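Local structure of Vlm2 (Streptomyces tsusimaensis, 6ECB) at residues I41-P46 with I135-P140; H110-H115 with M217-Y222; M165-M170 with R211-Q216. The protein takes part in nonribosomal synthesis of the depsipeptide valinomycin, its thioesterase domain, the part in this structure, probably releasing the product through an acyl-enzyme intermediate. All coordinates share one frame; numbering follows the deposited sequence.

Interaction 1: residues I41-P46 with I135-P140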
ATOM      1  N   ILE A  41      -3.484   2.553  12.358  1.00 18.71           N
ATOM      2  CA  ILE A  41      -3.222   1.708  11.201  1.00 15.72           C
ATOM      3  C   ILE A  41      -1.777   1.916  10.787  1.00 17.65           C
ATOM      4  O   ILE A  41      -1.303   3.065  10.710  1.00 19.27           O
ATOM      5  CB  ILE A  41      -4.096   2.005   9.955  1.00 17.98           C
ATOM      6  CG1 ILE A  41      -5.574   2.064  10.279  1.00 21.61           C
ATOM      7  CG2 ILE A  41      -3.798   0.944   8.878  1.00 19.35           C
ATOM      8  CD1 ILE A  41      -6.394   2.670   9.082  1.00 22.66           C
ATOM      9  N   VAL A  42      -1.100   0.810  10.491  1.00 16.60           N
ATOM     10  CA  VAL A  42       0.203   0.815   9.834  1.00 15.82           C
ATOM     11  C   VAL A  42       0.002   0.202   8.459  1.00 14.88           C
ATOM     12  O   VAL A  42      -0.338  -0.988   8.339  1.00 16.16           O
ATOM     13  CB  VAL A  42       1.264   0.020  10.609  1.00 18.72           C
ATOM     14  CG1 VAL A  42       2.569   0.057   9.839  1.00 19.42           C
ATOM     15  CG2 VAL A  42       1.446   0.575  12.025  1.00 21.17           C
ATOM     16  N   PHE A  43       0.242   1.005   7.426  1.00 15.90           N
ATOM     17  CA  PHE A  43       0.159   0.553   6.047  1.00 13.85           C
ATOM     18  C   PHE A  43       1.507   0.079   5.522  1.00 16.77           C
ATOM     19  O   PHE A  43       2.505   0.782   5.633  1.00 17.97           O
ATOM     20  CB  PHE A  43      -0.345   1.679   5.150  1.00 14.79           C
ATOM     21  CG  PHE A  43      -1.817   1.990   5.313  1.00 16.15           C
ATOM     22  CD1 PHE A  43      -2.765   1.114   4.828  1.00 17.76           C
ATOM     23  CD2 PHE A  43      -2.235   3.154   5.927  1.00 21.29           C
ATOM     24  CE1 PHE A  43      -4.118   1.397   4.959  1.00 19.75           C
ATOM     25  CE2 PHE A  43      -3.583   3.445   6.046  1.00 21.23           C
ATOM     26  CZ  PHE A  43      -4.511   2.571   5.546  1.00 17.41           C
ATOM     27  N   ALA A  44       1.506  -1.068   4.891  1.00 14.85           N
ATOM     28  CA  ALA A  44       2.638  -1.618   4.171  1.00 13.46           C
ATOM     29  C   ALA A  44       2.611  -1.122   2.732  1.00 16.43           C
ATOM     30  O   ALA A  44       1.534  -1.015   2.130  1.00 17.00           O
ATOM     31  CB  ALA A  44       2.612  -3.144   4.195  1.00 16.59           C
ATOM     32  N   PRO A  45       3.764  -0.827   2.140  1.00 16.15           N
ATOM     33  CA  PRO A  45       3.773  -0.184   0.826  1.00 15.57           C
ATOM     34  C   PRO A  45       3.556  -1.168  -0.313  1.00 14.60           C
ATOM     35  O   PRO A  45       4.001  -2.320  -0.254  1.00 17.36           O
ATOM     36  CB  PRO A  45       5.185   0.428   0.752  1.00 18.63           C
ATOM     37  CG  PRO A  45       6.027  -0.519   1.536  1.00 19.11           C
ATOM     38  CD  PRO A  45       5.128  -0.959   2.698  1.00 18.23           C
ATOM     39  N   PRO A  46       2.955  -0.707  -1.418  1.00 15.76           N
ATOM     40  CA  PRO A  46       2.861  -1.523  -2.623  1.00 15.66           C
ATOM     41  C   PRO A  46       4.189  -1.521  -3.373  1.00 16.67           C
ATOM     42  O   PRO A  46       5.186  -0.997  -2.858  1.00 18.21           O
ATOM     43  CB  PRO A  46       1.772  -0.820  -3.425  1.00 20.12           C
ATOM     44  CG  PRO A  46       2.038   0.581  -3.145  1.00 21.32           C
ATOM     45  CD  PRO A  46       2.425   0.648  -1.671  1.00 19.52           C
ATOM     46  N   ILE A 135      -6.328  -5.099   7.374  1.00 15.19           N
ATOM     47  CA  ILE A 135      -7.151  -4.384   6.412  1.00 16.00           C
ATOM     48  C   ILE A 135      -6.538  -4.598   5.030  1.00 15.68           C
ATOM     49  O   ILE A 135      -5.428  -4.120   4.746  1.00 16.63           O
ATOM     50  CB  ILE A 135      -7.237  -2.893   6.759  1.00 17.85           C
ATOM     51  CG1 ILE A 135      -7.956  -2.733   8.097  1.00 18.65           C
ATOM     52  CG2 ILE A 135      -7.877  -2.079   5.611  1.00 17.63           C
ATOM     53  CD1 ILE A 135      -7.945  -1.310   8.648  1.00 23.83           C
ATOM     54  N   ILE A 136      -7.269  -5.291   4.160  1.00 16.33           N
ATOM     55  CA  ILE A 136      -6.856  -5.524   2.778  1.00 16.43           C
ATOM     56  C   ILE A 136      -7.630  -4.565   1.882  1.00 16.55           C
ATOM     57  O   ILE A 136      -8.873  -4.547   1.871  1.00 18.20           O
ATOM     58  CB  ILE A 136      -7.092  -6.981   2.349  1.00 15.05           C
ATOM     59  CG1 ILE A 136      -6.199  -7.941   3.149  1.00 15.10           C
ATOM     60  CG2 ILE A 136      -6.892  -7.118   0.823  1.00 16.99           C
ATOM     61  CD1 ILE A 136      -4.712  -7.743   2.951  1.00 17.48           C
ATOM     62  N   LEU A 137      -6.896  -3.782   1.091  1.00 16.51           N
ATOM     63  CA  LEU A 137      -7.505  -2.833   0.166  1.00 15.66           C
ATOM     64  C   LEU A 137      -7.419  -3.406  -1.250  1.00 16.65           C
ATOM     65  O   LEU A 137      -6.388  -3.313  -1.925  1.00 18.31           O
ATOM     66  CB  LEU A 137      -6.823  -1.476   0.267  1.00 17.65           C
ATOM     67  CG  LEU A 137      -6.935  -0.806   1.636  1.00 17.41           C
ATOM     68  CD1 LEU A 137      -6.160   0.515   1.590  1.00 19.06           C
ATOM     69  CD2 LEU A 137      -8.373  -0.566   2.057  1.00 20.99           C
ATOM     70  N   ASP A 138      -8.504  -4.059  -1.649  1.00 19.45           N
ATOM     71  CA  ASP A 138      -8.817  -4.387  -3.035  1.00 21.46           C
ATOM     72  C   ASP A 138      -7.773  -5.247  -3.751  1.00 20.38           C
ATOM     73  O   ASP A 138      -7.501  -5.040  -4.940  1.00 23.81           O
ATOM     74  CB  ASP A 138      -9.071  -3.091  -3.831  1.00 22.50           C
ATOM     75  CG  ASP A 138      -9.834  -3.348  -5.096  1.00 28.32           C
ATOM     76  OD1 ASP A 138     -10.780  -4.168  -5.050  1.00 22.90           O
ATOM     77  OD2 ASP A 138      -9.517  -2.713  -6.120  1.00 28.12           O
ATOM     78  N   THR A 139      -7.214  -6.259  -3.068  1.00 18.93           N
ATOM     79  CA  THR A 139      -6.447  -7.271  -3.764  1.00 19.67           C
ATOM     80  C   THR A 139      -6.886  -8.634  -3.246  1.00 18.13           C
ATOM     81  O   THR A 139      -7.040  -8.799  -2.034  1.00 18.06           O
ATOM     82  CB  THR A 139      -4.904  -7.151  -3.595  1.00 26.32           C
ATOM     83  OG1 THR A 139      -4.269  -8.166  -4.381  1.00 27.62           O
ATOM     84  CG2 THR A 139      -4.460  -7.352  -2.214  1.00 27.01           C
ATOM     85  N   PRO A 140      -7.052  -9.610  -4.128  1.00 17.98           N
ATOM     86  CA  PRO A 140      -7.210 -10.995  -3.674  1.00 16.54           C
ATOM     87  C   PRO A 140      -5.896 -11.538  -3.162  1.00 18.07           C
ATOM     88  O   PRO A 140      -4.816 -10.988  -3.441  1.00 19.18           O
ATOM     89  CB  PRO A 140      -7.632 -11.749  -4.945  1.00 19.40           C
ATOM     90  CG  PRO A 140      -7.846 -10.746  -5.989  1.00 24.82           C
ATOM     91  CD  PRO A 140      -7.020  -9.547  -5.599  1.00 21.67           C
TER

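Interaction 2: residues H110-H115 with M217-Y222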
ATOM      1  N   HIS A 110      -2.612  -2.000   0.285  1.00 16.26           N
ATOM      2  CA  HIS A 110      -3.218  -2.029  -1.034  1.00 15.97           C
ATOM      3  C   HIS A 110      -2.266  -2.724  -1.996  1.00 16.42           C
ATOM      4  O   HIS A 110      -1.054  -2.542  -1.912  1.00 15.68           O
ATOM      5  CB  HIS A 110      -3.479  -0.591  -1.501  1.00 15.56           C
ATOM      6  CG  HIS A 110      -4.108  -0.460  -2.853  1.00 18.38           C
ATOM      7  ND1 HIS A 110      -3.374  -0.121  -3.972  1.00 20.61           N
ATOM      8  CD2 HIS A 110      -5.396  -0.552  -3.262  1.00 19.12           C
ATOM      9  CE1 HIS A 110      -4.179  -0.027  -5.017  1.00 21.59           C
ATOM     10  NE2 HIS A 110      -5.414  -0.269  -4.613  1.00 19.71           N
ATOM     11  N   SER A 111      -2.824  -3.477  -2.933  1.00 15.90           N
ATOM     12  CA  SER A 111      -2.049  -4.153  -3.975  1.00 16.28           C
ATOM     13  C   SER A 111      -0.992  -5.031  -3.300  1.00 16.76           C
ATOM     14  O   SER A 111      -1.305  -5.749  -2.331  1.00 16.01           O
ATOM     15  CB  SER A 111      -1.524  -3.073  -4.925  1.00 21.06           C
ATOM     16  OG  SER A 111      -0.977  -3.665  -6.079  1.00 28.79           O
ATOM     17  N   LEU A 112       0.264  -5.024  -3.761  1.00 15.55           N
ATOM     18  CA  LEU A 112       1.299  -5.823  -3.097  1.00 15.86           C
ATOM     19  C   LEU A 112       1.425  -5.483  -1.618  1.00 15.76           C
ATOM     20  O   LEU A 112       1.836  -6.337  -0.817  1.00 16.96           O
ATOM     21  CB  LEU A 112       2.647  -5.604  -3.804  1.00 16.97           C
ATOM     22  CG  LEU A 112       3.846  -6.331  -3.192  1.00 19.03           C
ATOM     23  CD1 LEU A 112       3.752  -7.831  -3.323  1.00 19.45           C
ATOM     24  CD2 LEU A 112       5.129  -5.800  -3.885  1.00 22.53           C
ATOM     25  N   GLY A 113       1.086  -4.245  -1.234  1.00 14.78           N
ATOM     26  CA  GLY A 113       1.085  -3.889   0.167  1.00 14.37           C
ATOM     27  C   GLY A 113       0.148  -4.758   0.984  1.00 16.08           C
ATOM     28  O   GLY A 113       0.400  -4.993   2.168  1.00 16.30           O
ATOM     29  N   GLY A 114      -0.925  -5.259   0.367  1.00 16.92           N
ATOM     30  CA  GLY A 114      -1.810  -6.185   1.083  1.00 15.58           C
ATOM     31  C   GLY A 114      -1.146  -7.511   1.396  1.00 14.52           C
ATOM     32  O   GLY A 114      -1.282  -8.048   2.505  1.00 15.78           O
ATOM     33  N   HIS A 115      -0.405  -8.066   0.429  1.00 14.74           N
ATOM     34  CA  HIS A 115       0.307  -9.302   0.710  1.00 14.53           C
ATOM     35  C   HIS A 115       1.391  -9.091   1.739  1.00 19.34           C
ATOM     36  O   HIS A 115       1.598  -9.937   2.609  1.00 18.10           O
ATOM     37  CB  HIS A 115       0.912  -9.866  -0.562  1.00 18.95           C
ATOM     38  CG  HIS A 115      -0.106 -10.109  -1.599  1.00 20.77           C
ATOM     39  ND1 HIS A 115      -0.531  -9.120  -2.445  1.00 24.48           N
ATOM     40  CD2 HIS A 115      -0.860 -11.199  -1.871  1.00 24.00           C
ATOM     41  CE1 HIS A 115      -1.481  -9.600  -3.228  1.00 31.37           C
ATOM     42  NE2 HIS A 115      -1.702 -10.856  -2.891  1.00 26.81           N
ATOM     43  N   MET A 217       9.912  -1.571 -10.328  1.00 21.69           N
ATOM     44  CA  MET A 217      10.164  -2.584 -11.351  1.00 22.51           C
ATOM     45  C   MET A 217      10.643  -3.878 -10.712  1.00 23.25           C
ATOM     46  O   MET A 217      10.222  -4.972 -11.100  1.00 23.94           O
ATOM     47  CB  MET A 217      11.204  -2.088 -12.362  1.00 24.03           C
ATOM     48  CG  MET A 217      11.264  -2.940 -13.628  1.00 44.45           C
ATOM     49  SD  MET A 217       9.749  -2.824 -14.611  1.00 58.56           S
ATOM     50  CE  MET A 217       9.349  -1.098 -14.395  1.00 37.28           C
ATOM     51  N   HIS A 218      11.516  -3.768  -9.707  1.00 23.12           N
ATOM     52  CA  HIS A 218      12.010  -4.951  -9.005  1.00 21.87           C
ATOM     53  C   HIS A 218      10.873  -5.714  -8.327  1.00 20.70           C
ATOM     54  O   HIS A 218      10.774  -6.938  -8.443  1.00 21.09           O
ATOM     55  CB  HIS A 218      13.045  -4.523  -7.965  1.00 21.92           C
ATOM     56  CG  HIS A 218      13.435  -5.601  -7.020  1.00 21.66           C
ATOM     57  ND1 HIS A 218      14.283  -6.625  -7.386  1.00 22.59           N
ATOM     58  CD2 HIS A 218      13.115  -5.814  -5.724  1.00 20.72           C
ATOM     59  CE1 HIS A 218      14.448  -7.438  -6.355  1.00 22.21           C
ATOM     60  NE2 HIS A 218      13.752  -6.967  -5.334  1.00 21.08           N
ATOM     61  N   GLN A 219      10.017  -5.005  -7.599  1.00 19.74           N
ATOM     62  CA  GLN A 219       8.977  -5.684  -6.829  1.00 20.26           C
ATOM     63  C   GLN A 219       7.844  -6.171  -7.721  1.00 19.62           C
ATOM     64  O   GLN A 219       7.142  -7.136  -7.368  1.00 20.11           O
ATOM     65  CB  GLN A 219       8.445  -4.760  -5.750  1.00 19.69           C
ATOM     66  CG  GLN A 219       9.493  -4.414  -4.702  1.00 17.89           C
ATOM     67  CD  GLN A 219       8.922  -3.746  -3.510  1.00 18.55           C
ATOM     68  OE1 GLN A 219       8.300  -2.689  -3.618  1.00 19.00           O
ATOM     69  NE2 GLN A 219       9.107  -4.361  -2.336  1.00 19.87           N
ATOM     70  N   LEU A 220       7.653  -5.532  -8.865  1.00 20.66           N
ATOM     71  CA  LEU A 220       6.708  -6.063  -9.843  1.00 24.53           C
ATOM     72  C   LEU A 220       7.124  -7.421 -10.373  1.00 25.61           C
ATOM     73  O   LEU A 220       6.286  -8.113 -10.950  1.00 24.34           O
ATOM     74  CB  LEU A 220       6.540  -5.086 -11.010  1.00 28.78           C
ATOM     75  CG  LEU A 220       5.739  -3.828 -10.662  1.00 26.25           C
ATOM     76  CD1 LEU A 220       5.718  -2.873 -11.822  1.00 29.92           C
ATOM     77  CD2 LEU A 220       4.299  -4.178 -10.227  1.00 29.37           C
ATOM     78  N   MET A 221       8.399  -7.826 -10.220  1.00 21.27           N
ATOM     79  CA  MET A 221       8.821  -9.150 -10.608  1.00 21.72           C
ATOM     80  C   MET A 221       8.677 -10.191  -9.507  1.00 25.58           C
ATOM     81  O   MET A 221       9.011 -11.344  -9.748  1.00 25.16           O
ATOM     82  CB  MET A 221      10.300  -9.129 -11.074  1.00 28.44           C
ATOM     83  CG  MET A 221      10.566  -8.140 -12.133  1.00 36.64           C
ATOM     84  SD  MET A 221      12.327  -8.231 -12.640  1.00 46.07           S
ATOM     85  CE  MET A 221      12.516  -6.598 -13.306  1.00 51.85           C
ATOM     86  N   TYR A 222       8.194  -9.836  -8.313  1.00 19.80           N
ATOM     87  CA  TYR A 222       7.926 -10.852  -7.292  1.00 22.46           C
ATOM     88  C   TYR A 222       6.990 -11.920  -7.854  1.00 27.98           C
ATOM     89  O   TYR A 222       6.071 -11.616  -8.618  1.00 27.78           O
ATOM     90  CB  TYR A 222       7.293 -10.247  -6.059  1.00 20.90           C
ATOM     91  CG  TYR A 222       8.177  -9.412  -5.156  1.00 17.89           C
ATOM     92  CD1 TYR A 222       9.567  -9.455  -5.241  1.00 18.83           C
ATOM     93  CD2 TYR A 222       7.606  -8.611  -4.203  1.00 18.38           C
ATOM     94  CE1 TYR A 222      10.355  -8.677  -4.369  1.00 19.62           C
ATOM     95  CE2 TYR A 222       8.357  -7.861  -3.344  1.00 18.74           C
ATOM     96  CZ  TYR A 222       9.737  -7.893  -3.433  1.00 17.68           C
ATOM     97  OH  TYR A 222      10.424  -7.094  -2.530  1.00 18.90           O
TER

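Interaction 3: residues M165-M170 with R211-Q216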
ATOM      1  N   MET A 165       0.809   4.564 -15.241  1.00 34.42           N
ATOM      2  CA  MET A 165      -0.321   3.920 -14.586  1.00 33.81           C
ATOM      3  C   MET A 165      -0.166   3.851 -13.074  1.00 50.70           C
ATOM      4  O   MET A 165      -1.173   3.835 -12.362  1.00 42.80           O
ATOM      5  CB  MET A 165      -0.528   2.506 -15.147  1.00 49.02           C
ATOM      6  CG  MET A 165      -0.849   2.445 -16.651  1.00 56.72           C
ATOM      7  SD  MET A 165      -2.132   3.596 -17.237  1.00 53.76           S
ATOM      8  CE  MET A 165      -3.474   3.228 -16.125  1.00 53.10           C
ATOM      9  N   GLY A 166       1.062   3.798 -12.563  1.00 33.26           N
ATOM     10  CA  GLY A 166       1.263   3.671 -11.129  1.00 31.02           C
ATOM     11  C   GLY A 166       1.338   5.020 -10.439  1.00 42.54           C
ATOM     12  O   GLY A 166       0.308   5.593 -10.066  1.00 36.43           O
ATOM     13  N   ILE A 167       2.547   5.570 -10.298  1.00 29.64           N
ATOM     14  CA  ILE A 167       2.675   6.848  -9.604  1.00 27.04           C
ATOM     15  C   ILE A 167       1.987   7.973 -10.380  1.00 33.92           C
ATOM     16  O   ILE A 167       1.477   8.924  -9.775  1.00 34.30           O
ATOM     17  CB  ILE A 167       4.161   7.150  -9.301  1.00 31.31           C
ATOM     18  CG1 ILE A 167       4.272   8.393  -8.415  1.00 41.99           C
ATOM     19  CG2 ILE A 167       4.981   7.295 -10.598  1.00 30.66           C
ATOM     20  CD1 ILE A 167       5.501   8.393  -7.554  1.00 45.59           C
ATOM     21  N   GLY A 168       1.946   7.900 -11.718  1.00 30.97           N
ATOM     22  CA  GLY A 168       1.129   8.842 -12.465  1.00 34.13           C
ATOM     23  C   GLY A 168      -0.304   8.866 -11.959  1.00 38.42           C
ATOM     24  O   GLY A 168      -0.906   9.933 -11.795  1.00 39.96           O
ATOM     25  N   GLY A 169      -0.857   7.689 -11.681  1.00 36.67           N
ATOM     26  CA  GLY A 169      -2.173   7.623 -11.072  1.00 46.98           C
ATOM     27  C   GLY A 169      -2.182   8.210  -9.675  1.00 44.21           C
ATOM     28  O   GLY A 169      -3.027   9.049  -9.351  1.00 49.82           O
ATOM     29  N   MET A 170      -1.229   7.789  -8.830  1.00 30.15           N
ATOM     30  CA  MET A 170      -1.176   8.282  -7.455  1.00 36.37           C
ATOM     31  C   MET A 170      -1.168   9.808  -7.423  1.00 36.83           C
ATOM     32  O   MET A 170      -1.595  10.404  -6.428  1.00 43.84           O
ATOM     33  CB  MET A 170       0.067   7.740  -6.716  1.00 34.45           C
ATOM     34  CG  MET A 170       0.077   6.232  -6.355  1.00 42.55           C
ATOM     35  SD  MET A 170       1.696   5.715  -5.679  1.00 37.29           S
ATOM     36  CE  MET A 170       1.540   3.933  -5.525  1.00 64.59           C
ATOM     37  N   ARG A 211      14.426   6.342  -7.434  1.00 27.60           N
ATOM     38  CA  ARG A 211      14.566   5.179  -6.569  1.00 28.05           C
ATOM     39  C   ARG A 211      13.257   4.420  -6.477  1.00 26.54           C
ATOM     40  O   ARG A 211      13.239   3.188  -6.476  1.00 22.81           O
ATOM     41  CB  ARG A 211      15.043   5.613  -5.190  1.00 24.67           C
ATOM     42  CG  ARG A 211      16.477   6.141  -5.176  1.00 27.13           C
ATOM     43  CD  ARG A 211      16.794   6.786  -3.829  1.00 31.48           C
ATOM     44  NE  ARG A 211      18.155   7.338  -3.794  1.00 33.32           N
ATOM     45  CZ  ARG A 211      19.200   6.753  -3.213  1.00 41.25           C
ATOM     46  NH1 ARG A 211      19.064   5.591  -2.594  1.00 39.56           N
ATOM     47  NH2 ARG A 211      20.389   7.339  -3.248  1.00 39.02           N
ATOM     48  N   PHE A 212      12.143   5.149  -6.434  1.00 23.26           N
ATOM     49  CA  PHE A 212      10.838   4.510  -6.412  1.00 21.46           C
ATOM     50  C   PHE A 212      10.612   3.695  -7.681  1.00 21.73           C
ATOM     51  O   PHE A 212      10.151   2.549  -7.624  1.00 22.04           O
ATOM     52  CB  PHE A 212       9.730   5.568  -6.257  1.00 25.22           C
ATOM     53  CG  PHE A 212       8.388   5.045  -6.663  1.00 21.30           C
ATOM     54  CD1 PHE A 212       7.638   4.325  -5.780  1.00 19.31           C
ATOM     55  CD2 PHE A 212       7.919   5.230  -7.959  1.00 31.58           C
ATOM     56  CE1 PHE A 212       6.434   3.796  -6.152  1.00 20.10           C
ATOM     57  CE2 PHE A 212       6.706   4.700  -8.351  1.00 29.31           C
ATOM     58  CZ  PHE A 212       5.963   3.994  -7.452  1.00 25.45           C
ATOM     59  N   LEU A 213      10.908   4.276  -8.844  1.00 22.75           N
ATOM     60  CA  LEU A 213      10.627   3.576 -10.094  1.00 23.18           C
ATOM     61  C   LEU A 213      11.489   2.325 -10.232  1.00 24.10           C
ATOM     62  O   LEU A 213      11.022   1.291 -10.727  1.00 23.21           O
ATOM     63  CB  LEU A 213      10.840   4.510 -11.274  1.00 24.55           C
ATOM     64  CG  LEU A 213       9.851   5.671 -11.368  1.00 31.56           C
ATOM     65  CD1 LEU A 213      10.351   6.698 -12.366  1.00 34.72           C
ATOM     66  CD2 LEU A 213       8.490   5.128 -11.770  1.00 30.28           C
ATOM     67  N   ARG A 214      12.737   2.385  -9.765  1.00 23.98           N
ATOM     68  CA  ARG A 214      13.599   1.207  -9.846  1.00 24.35           C
ATOM     69  C   ARG A 214      13.142   0.129  -8.871  1.00 23.08           C
ATOM     70  O   ARG A 214      13.077  -1.050  -9.231  1.00 23.06           O
ATOM     71  CB  ARG A 214      15.056   1.587  -9.583  1.00 25.44           C
ATOM     72  CG  ARG A 214      15.678   2.485 -10.648  1.00 27.01           C
ATOM     73  CD  ARG A 214      17.149   2.823 -10.339  1.00 30.61           C
ATOM     74  NE  ARG A 214      17.691   3.741 -11.348  1.00 36.14           N
ATOM     75  CZ  ARG A 214      18.069   3.361 -12.565  1.00 52.42           C
ATOM     76  NH1 ARG A 214      17.989   2.079 -12.929  1.00 53.50           N
ATOM     77  NH2 ARG A 214      18.535   4.261 -13.420  1.00 45.78           N
ATOM     78  N   LEU A 215      12.798   0.505  -7.637  1.00 22.13           N
ATOM     79  CA  LEU A 215      12.305  -0.499  -6.698  1.00 21.03           C
ATOM     80  C   LEU A 215      10.964  -1.066  -7.165  1.00 20.30           C
ATOM     81  O   LEU A 215      10.684  -2.252  -6.995  1.00 19.87           O
ATOM     82  CB  LEU A 215      12.184   0.095  -5.293  1.00 20.33           C
ATOM     83  CG  LEU A 215      11.686  -0.857  -4.198  1.00 19.31           C
ATOM     84  CD1 LEU A 215      12.548  -2.123  -4.115  1.00 19.69           C
ATOM     85  CD2 LEU A 215      11.685  -0.118  -2.871  1.00 18.93           C
ATOM     86  N   GLN A 216      10.127  -0.233  -7.776  1.00 20.34           N
ATOM     87  CA  GLN A 216       8.850  -0.722  -8.287  1.00 19.86           C
ATOM     88  C   GLN A 216       9.045  -1.810  -9.335  1.00 20.50           C
ATOM     89  O   GLN A 216       8.405  -2.865  -9.266  1.00 22.21           O
ATOM     90  CB  GLN A 216       8.042   0.442  -8.875  1.00 22.09           C
ATOM     91  CG  GLN A 216       6.687   0.003  -9.391  1.00 21.58           C
ATOM     92  CD  GLN A 216       5.921   1.177  -9.991  1.00 26.66           C
ATOM     93  OE1 GLN A 216       6.485   1.983 -10.716  1.00 25.73           O
ATOM     94  NE2 GLN A 216       4.638   1.276  -9.669  1.00 29.86           N
TER
HETATM   95  O   HOH W   1       4.598   3.815 -11.351  1.00 27.16           O

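Interaction 1: residues I41-P46 with I135-P140
Ile41 and Ile135 meet end to end: the CD1 methyl of Ile41 lies 4.3 Å from CD1 of Ile135. Both side chains are extended beyond CG1 (chi2 168° in Ile41, 172° in Ile135), and this length lets two strands meet whose backbones exchange no hydrogen bond. Beta-branched isoleucine suits an extended backbone and offers a long apolar arm as well. The other branch of Ile41 serves its own strand, CG2 resting 3.7 Å above the plane of the Phe43 ring, over its centre.

Val42 turns to the opposite face of the sheet, against Ala97 of helix 86-97, while its backbone pairs with Tyr106 and Gly108. Strand 105-110 runs between 40-44 and 134-137 in the mostly parallel sheet of an alpha/beta-hydrolase fold, and the present contact bridges over that middle strand.

Phe43 makes the second bridge. With CG anti to its carbonyl carbon (chi1 -73°), the ring leans over strand 105-110 toward 134-137, and CE1 comes within 4.0 Å of CD1 of Leu137. The two side chains cross at about a right angle, with the methyl meeting the ring obliquely. A flat, wide ring suits this place, since it also stacks with Tyr54.

Past Ala44, whose carbonyl oxygen takes a hydrogen bond from the Tyr54 hydroxyl, the two segments part. Pro45 turns to Met89 and Cys93, whereas the other strand runs from Leu137 directly into Asp138. That carboxylate is hydrogen-bonded through OD2 to ND1 of His273 and through OD1 to Thr242 N and His245 NE2, consistent with the acid of a Ser-His-Asp triad.

Interaction 2: residues H110-H115 with M217-Y222
Leu112 drives its two methyls against Tyr222 and Gln219, and this small apolar cluster is the tight part of the contact. CD2 of Leu112 lies 3.8 Å from CD2 of Tyr222 and 3.9 Å from CB of Gln219, while its CD1 also approaches the ring, 4.0 Å from CD2 of Tyr222. Because CG of Leu112 stands opposite the backbone N (chi1 178°), the forked end is carried out from the helix start, crossing the tyrosine at about a right angle. Val227 packs on both side chains.

Tyr222 is steadied by its own segment. Its ring has CA of Gln219 3.9 Å above the plane, over its centre. At the far end NE2 of Gln219 donates to OH of Tyr222 at 3.0 Å. This bond is nearly straight at 168° and lies close to the amide plane. The hydroxyl in turn hydrogen-bonds to Pro84 O, and OE1 of Gln219 accepts from Gly48 N. Glutamine thus suits its place by offering a donor and an acceptor, and tyrosine by joining an apolar ring to a polar tip.

The rest is looser. Met221 sits exposed, and Met217 and Leu220 pack on Ile162 instead of on 110-115.

Just before Leu112 the chain turns sharply at Ser111, whose positive phi (56°) is strained. A side chain on Gly113 would run into His110 O, so glycine suits the bend. Strand, serine on a tight turn, then helix 112-126: this is the likely nucleophile elbow (GxSxG) of an alpha/beta hydrolase.

Interaction 3: residues M165-M170 with R211-Q216
Ile167 against Phe212 is a buried apolar contact between two helices, 167-170 and 206-220, in the helical region inserted between sheet strands 134-137 and 237-241. In an alpha/beta-hydrolase thioesterase this insertion forms the lid, so the contact probably holds lid helices to one another.

The CD1 end of the isoleucine lies over one face of the phenylalanine, toward its rim. This CD1 is 4.2 Å from the ring centroid and 24° off the normal, a CH-pi contact. Nearer the backbone, CB of Ile167 sits beside CE2 of Phe212 at 3.7 Å, and the two side chains slide past each other in opposite directions. The phenylalanine reaches across because its CG lies trans to the backbone N (chi1 162°). The other branch of Ile167, CG2, meets CD2 of Leu213 at 4.3 Å, so the two branches of one beta-branched residue reach two neighbours on helix 206-220. With an alanine in place of Phe212 the ring is gone, and Ile167 would probably lose the ring face under its CD1 and the rim beside its CB, opening a gap between the two helices.

Thr50 also touches the ring, and Leu190 of helix 183-194 packs on Ile167. Gly166, at the N-cap, lets Gln216 come close: a CB there would clash with NE2 of Gln216.

Ile167, first in its helix, finds no carbonyl within it for its amide. A water fills the role, accepting from Ile167 N at 2.9 Å and donating to OE1 of Gln216 at 2.7 Å, while it lies in the plane of the Phe212 ring, at the edge.

In the fold
From the N terminus, strand 40-44 opens interaction 1, whose loop closes at strand 134-137 after helix 86-97 and strand 105-110 have been threaded. Within that loop lies 110-115, which opens interaction 2; its partner 217-222 comes well after Pro140, so interactions 1 and 2 cross. They also touch in space, with a weak hydrogen bond between His115 NE2 and Pro140 O. Interaction 3 begins after interaction 1 has closed and nests inside the loop of interaction 2; helix 206-220 serves both. Interaction 1 thus ties strands of the central sheet, interaction 2 joins the core to the inserted helices, and interaction 3 binds those helices together, with Met170 reaching back to Pro46.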